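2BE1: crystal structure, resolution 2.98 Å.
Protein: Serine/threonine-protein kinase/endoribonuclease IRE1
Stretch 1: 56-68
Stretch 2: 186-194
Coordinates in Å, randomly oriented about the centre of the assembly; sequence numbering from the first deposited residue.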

# COMPACT_ATOMS: atom_id res chain seq x y z
N TYR A 56 16.50 -27.47 4.07
CA TYR A 56 17.79 -26.79 3.69
C TYR A 56 17.61 -25.58 2.77
O TYR A 56 18.31 -25.45 1.75
CB TYR A 56 18.79 -27.77 3.11
CG TYR A 56 18.97 -28.96 4.00
CD1 TYR A 56 19.21 -28.80 5.36
CD2 TYR A 56 18.89 -30.27 3.48
CE1 TYR A 56 19.39 -29.91 6.21
CE2 TYR A 56 19.07 -31.40 4.31
CZ TYR A 56 19.33 -31.22 5.68
OH TYR A 56 19.51 -32.31 6.52
N GLU A 57 16.68 -24.71 3.16
CA GLU A 57 16.22 -23.59 2.36
C GLU A 57 16.18 -22.36 3.17
O GLU A 57 15.88 -22.42 4.36
CB GLU A 57 14.78 -23.76 2.00
CG GLU A 57 14.43 -24.87 1.17
CD GLU A 57 12.98 -24.86 1.08
OE1 GLU A 57 12.45 -23.85 1.61
OE2 GLU A 57 12.39 -25.79 0.51
N THR A 58 16.31 -21.24 2.48
CA THR A 58 16.25 -19.98 3.12
C THR A 58 15.71 -18.91 2.17
O THR A 58 15.92 -18.95 0.95
CB THR A 58 17.61 -19.70 3.67
OG1 THR A 58 17.53 -18.77 4.74
CG2 THR A 58 18.48 -19.21 2.60
N LEU A 59 14.96 -17.96 2.74
CA LEU A 59 14.40 -16.87 1.95
C LEU A 59 15.35 -15.73 1.90
O LEU A 59 15.92 -15.39 2.94
CB LEU A 59 13.10 -16.37 2.55
CG LEU A 59 12.25 -15.53 1.59
CD1 LEU A 59 12.15 -16.16 0.22
CD2 LEU A 59 10.88 -15.31 2.14
N ILE A 60 15.51 -15.13 0.73
CA ILE A 60 16.52 -14.11 0.53
C ILE A 60 15.97 -13.03 -0.34
O ILE A 60 15.52 -13.33 -1.44
CB ILE A 60 17.73 -14.68 -0.20
CG1 ILE A 60 18.35 -15.79 0.64
CG2 ILE A 60 18.78 -13.59 -0.47
CD1 ILE A 60 19.17 -16.71 -0.09
N ILE A 61 16.03 -11.77 0.12
CA ILE A 61 15.65 -10.63 -0.78
C ILE A 61 16.75 -9.64 -1.11
O ILE A 61 17.71 -9.42 -0.33
CB ILE A 61 14.51 -9.85 -0.24
CG1 ILE A 61 14.99 -9.09 0.96
CG2 ILE A 61 13.34 -10.81 0.15
CD1 ILE A 61 13.91 -9.03 1.98
N GLU A 62 16.66 -9.07 -2.29
CA GLU A 62 17.67 -8.08 -2.63
C GLU A 62 17.10 -6.77 -2.09
O GLU A 62 15.98 -6.37 -2.45
CB GLU A 62 17.94 -8.00 -4.12
CG GLU A 62 18.77 -6.81 -4.49
CD GLU A 62 19.04 -6.74 -5.97
OE1 GLU A 62 20.20 -6.49 -6.43
OE2 GLU A 62 18.08 -6.96 -6.71
N PRO A 63 17.84 -6.11 -1.19
CA PRO A 63 17.29 -4.94 -0.54
C PRO A 63 17.46 -3.82 -1.50
O PRO A 63 18.41 -3.04 -1.38
CB PRO A 63 18.24 -4.71 0.63
CG PRO A 63 19.49 -5.18 0.16
CD PRO A 63 19.21 -6.39 -0.73
N PHE A 64 16.61 -3.73 -2.49
CA PHE A 64 16.87 -2.69 -3.45
C PHE A 64 15.70 -2.60 -4.37
O PHE A 64 15.10 -3.61 -4.73
CB PHE A 64 18.17 -2.92 -4.21
CG PHE A 64 18.32 -2.01 -5.35
CD1 PHE A 64 18.86 -0.75 -5.18
CD2 PHE A 64 17.82 -2.35 -6.61
CE1 PHE A 64 18.96 0.14 -6.29
CE2 PHE A 64 17.93 -1.45 -7.73
CZ PHE A 64 18.50 -0.23 -7.56
N GLY A 65 15.35 -1.40 -4.75
CA GLY A 65 14.19 -1.24 -5.55
C GLY A 65 12.96 -1.86 -4.95
O GLY A 65 12.67 -1.67 -3.76
N ASP A 66 12.25 -2.59 -5.81
CA ASP A 66 11.04 -3.29 -5.45
C ASP A 66 11.26 -4.32 -4.39
O ASP A 66 10.33 -4.92 -3.91
CB ASP A 66 10.50 -3.99 -6.66
CG ASP A 66 9.59 -3.09 -7.51
OD1 ASP A 66 9.30 -1.93 -7.12
OD2 ASP A 66 9.14 -3.55 -8.59
N GLY A 67 12.53 -4.50 -4.02
CA GLY A 67 12.96 -5.60 -3.17
C GLY A 67 12.72 -6.97 -3.81
O GLY A 67 11.73 -7.68 -3.48
N ASN A 68 13.62 -7.36 -4.71
CA ASN A 68 13.45 -8.65 -5.37
C ASN A 68 13.66 -9.94 -4.56
O ASN A 68 14.49 -10.01 -3.69
CB ASN A 68 14.30 -8.67 -6.60
CG ASN A 68 13.54 -9.22 -7.76
OD1 ASN A 68 13.42 -8.54 -8.81
ND2 ASN A 68 12.96 -10.46 -7.60
N SER A 186 5.06 -20.97 8.15
CA SER A 186 4.77 -19.53 8.31
C SER A 186 5.98 -18.57 8.07
O SER A 186 6.92 -18.52 8.86
CB SER A 186 4.24 -19.35 9.75
OG SER A 186 3.14 -18.48 9.80
N TYR A 187 5.95 -17.81 6.98
CA TYR A 187 6.90 -16.73 6.79
C TYR A 187 6.45 -15.37 7.30
O TYR A 187 5.26 -15.15 7.66
CB TYR A 187 7.13 -16.57 5.33
CG TYR A 187 7.72 -17.75 4.76
CD1 TYR A 187 6.94 -18.84 4.44
CD2 TYR A 187 9.08 -17.80 4.51
CE1 TYR A 187 7.50 -19.97 3.88
CE2 TYR A 187 9.67 -18.92 3.96
CZ TYR A 187 8.88 -20.01 3.64
OH TYR A 187 9.45 -21.14 3.09
N ASN A 188 7.41 -14.44 7.30
CA ASN A 188 7.14 -13.06 7.69
C ASN A 188 8.18 -12.00 7.44
O ASN A 188 8.69 -11.43 8.37
CB ASN A 188 6.83 -12.98 9.16
CG ASN A 188 5.96 -11.84 9.44
OD1 ASN A 188 5.11 -11.93 10.34
ND2 ASN A 188 6.11 -10.73 8.66
N VAL A 189 8.43 -11.72 6.17
CA VAL A 189 9.41 -10.71 5.80
C VAL A 189 8.92 -9.28 6.01
O VAL A 189 7.73 -9.03 5.93
CB VAL A 189 9.98 -10.91 4.35
CG1 VAL A 189 9.15 -11.87 3.53
CG2 VAL A 189 10.26 -9.54 3.67
N THR A 190 9.84 -8.35 6.33
CA THR A 190 9.57 -6.91 6.31
C THR A 190 10.77 -6.25 5.55
O THR A 190 11.89 -6.67 5.73
CB THR A 190 9.30 -6.31 7.76
OG1 THR A 190 10.48 -5.71 8.27
CG2 THR A 190 8.89 -7.38 8.77
N TYR A 191 10.52 -5.30 4.65
CA TYR A 191 11.56 -4.77 3.76
C TYR A 191 11.35 -3.26 3.57
O TYR A 191 10.30 -2.82 3.10
CB TYR A 191 11.52 -5.47 2.41
CG TYR A 191 12.07 -4.66 1.27
CD1 TYR A 191 13.32 -4.14 1.34
CD2 TYR A 191 11.33 -4.42 0.09
CE1 TYR A 191 13.87 -3.39 0.27
CE2 TYR A 191 11.84 -3.67 -0.99
CZ TYR A 191 13.12 -3.15 -0.89
OH TYR A 191 13.72 -2.40 -1.91
N SER A 192 12.32 -2.46 3.93
CA SER A 192 12.10 -1.04 3.89
C SER A 192 13.08 -0.49 2.87
O SER A 192 13.83 -1.26 2.31
CB SER A 192 12.27 -0.49 5.32
OG SER A 192 13.63 -0.43 5.82
N THR A 193 13.14 0.81 2.61
CA THR A 193 13.89 1.26 1.42
C THR A 193 13.70 2.75 1.18
O THR A 193 12.56 3.22 0.96
CB THR A 193 13.41 0.50 0.13
OG1 THR A 193 13.97 1.07 -1.03
CG2 THR A 193 11.90 0.56 -0.04
N TRP A 194 14.81 3.50 1.17
CA TRP A 194 14.75 4.95 1.17
C TRP A 194 14.34 5.41 -0.18
O TRP A 194 14.30 4.62 -1.09
CB TRP A 194 16.10 5.44 1.43
CG TRP A 194 16.59 5.03 2.75
CD1 TRP A 194 17.35 3.91 3.05
CD2 TRP A 194 16.41 5.72 3.98
NE1 TRP A 194 17.64 3.87 4.41
CE2 TRP A 194 17.10 4.99 5.00
CE3 TRP A 194 15.76 6.90 4.33
CZ2 TRP A 194 17.12 5.41 6.35
CZ3 TRP A 194 15.80 7.32 5.67
CH2 TRP A 194 16.47 6.57 6.66

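This is a side-chain packing contact between two segments far apart in sequence, apolar along one half and centred on the ring of Tyr191 along the other, with no hydrogen bond joining them. The two stretches together bury 405 Å². Their backbones stay well apart at the Leu59 end of the contact, where the CA atoms of Leu59 and Val189 are 8.8 Å apart. Side chains fill that gap.

In the strand of stretch 1, the side chains alternate. Glu57, Leu59 and Ile61 have CA-to-CB bonds that point toward stretch 2, while Thr58 points away and makes no contact. Stretch 2 answers with Tyr187, Val189 and Tyr191, which also point toward its partner, while Asn188 and Thr190 between them point away. The result is a short stepped row of apolar contacts. Leu59 CD2 lies 3.9 Å from Tyr187 CD2 and 4.1 Å from Val189 CG1, so one methyl group touches two neighbours. One step on, Ile61 CD1 is 4.1 Å from Val189 CG2 and 4.3 Å from Tyr191 CB. Val189 thus sits between Leu59 and Ile61, meeting each through a different methyl. These distances are normal for van der Waals packing.

At the start of the row the contact thins out. Glu57 OE1 comes only to 4.3 Å from Tyr187 OH, too far for a hydrogen bond. The carboxylate and the hydroxyl are neighbours and no more.

The second half belongs to Tyr191, which has the largest covered area of any residue here, 111 Å². Its side chain (chi1 t) reaches into the turn formed by residues 63 to 67. Pro63 CA is 3.8 Å from Tyr191 CE1, and Gly67 CA is 3.1 Å from Tyr191 CE2, a tight approach. Asp66 C also approaches, at 3.5 Å from Tyr191 CE2. Backbone atoms of the turn therefore line the outer end of the ring, and the CA-to-CB bonds of Phe64 and Asp66 point away from stretch 2.

The turn has its own backbone hydrogen bonds. Glu62 N donates to Asn68 O at 2.7 Å, which ties its two ends together. Phe64 N donates weakly to Glu62 O, also at 2.7 Å.

The glycines suit this arrangement. Gly65 and Gly67 both have positive phi, which by itself favours glycine. At Gly67 there is a second reason: an ideal CB would lie 2.1 Å from Tyr191 CE2, a clash. The absence of a side chain leaves room for the ring.

The tip of Tyr191 should be read with care. Gly65 O lies at the ring edge, but its 2.2 Å separation from Tyr191 OH is too short for a hydrogen bond and is a clash in the model. Phe64 N and Gly67 N are each 3.2 Å from Tyr191 OH, but with poor angles. That short distance from Gly65 O to Tyr191 OH supports no specific polar interaction.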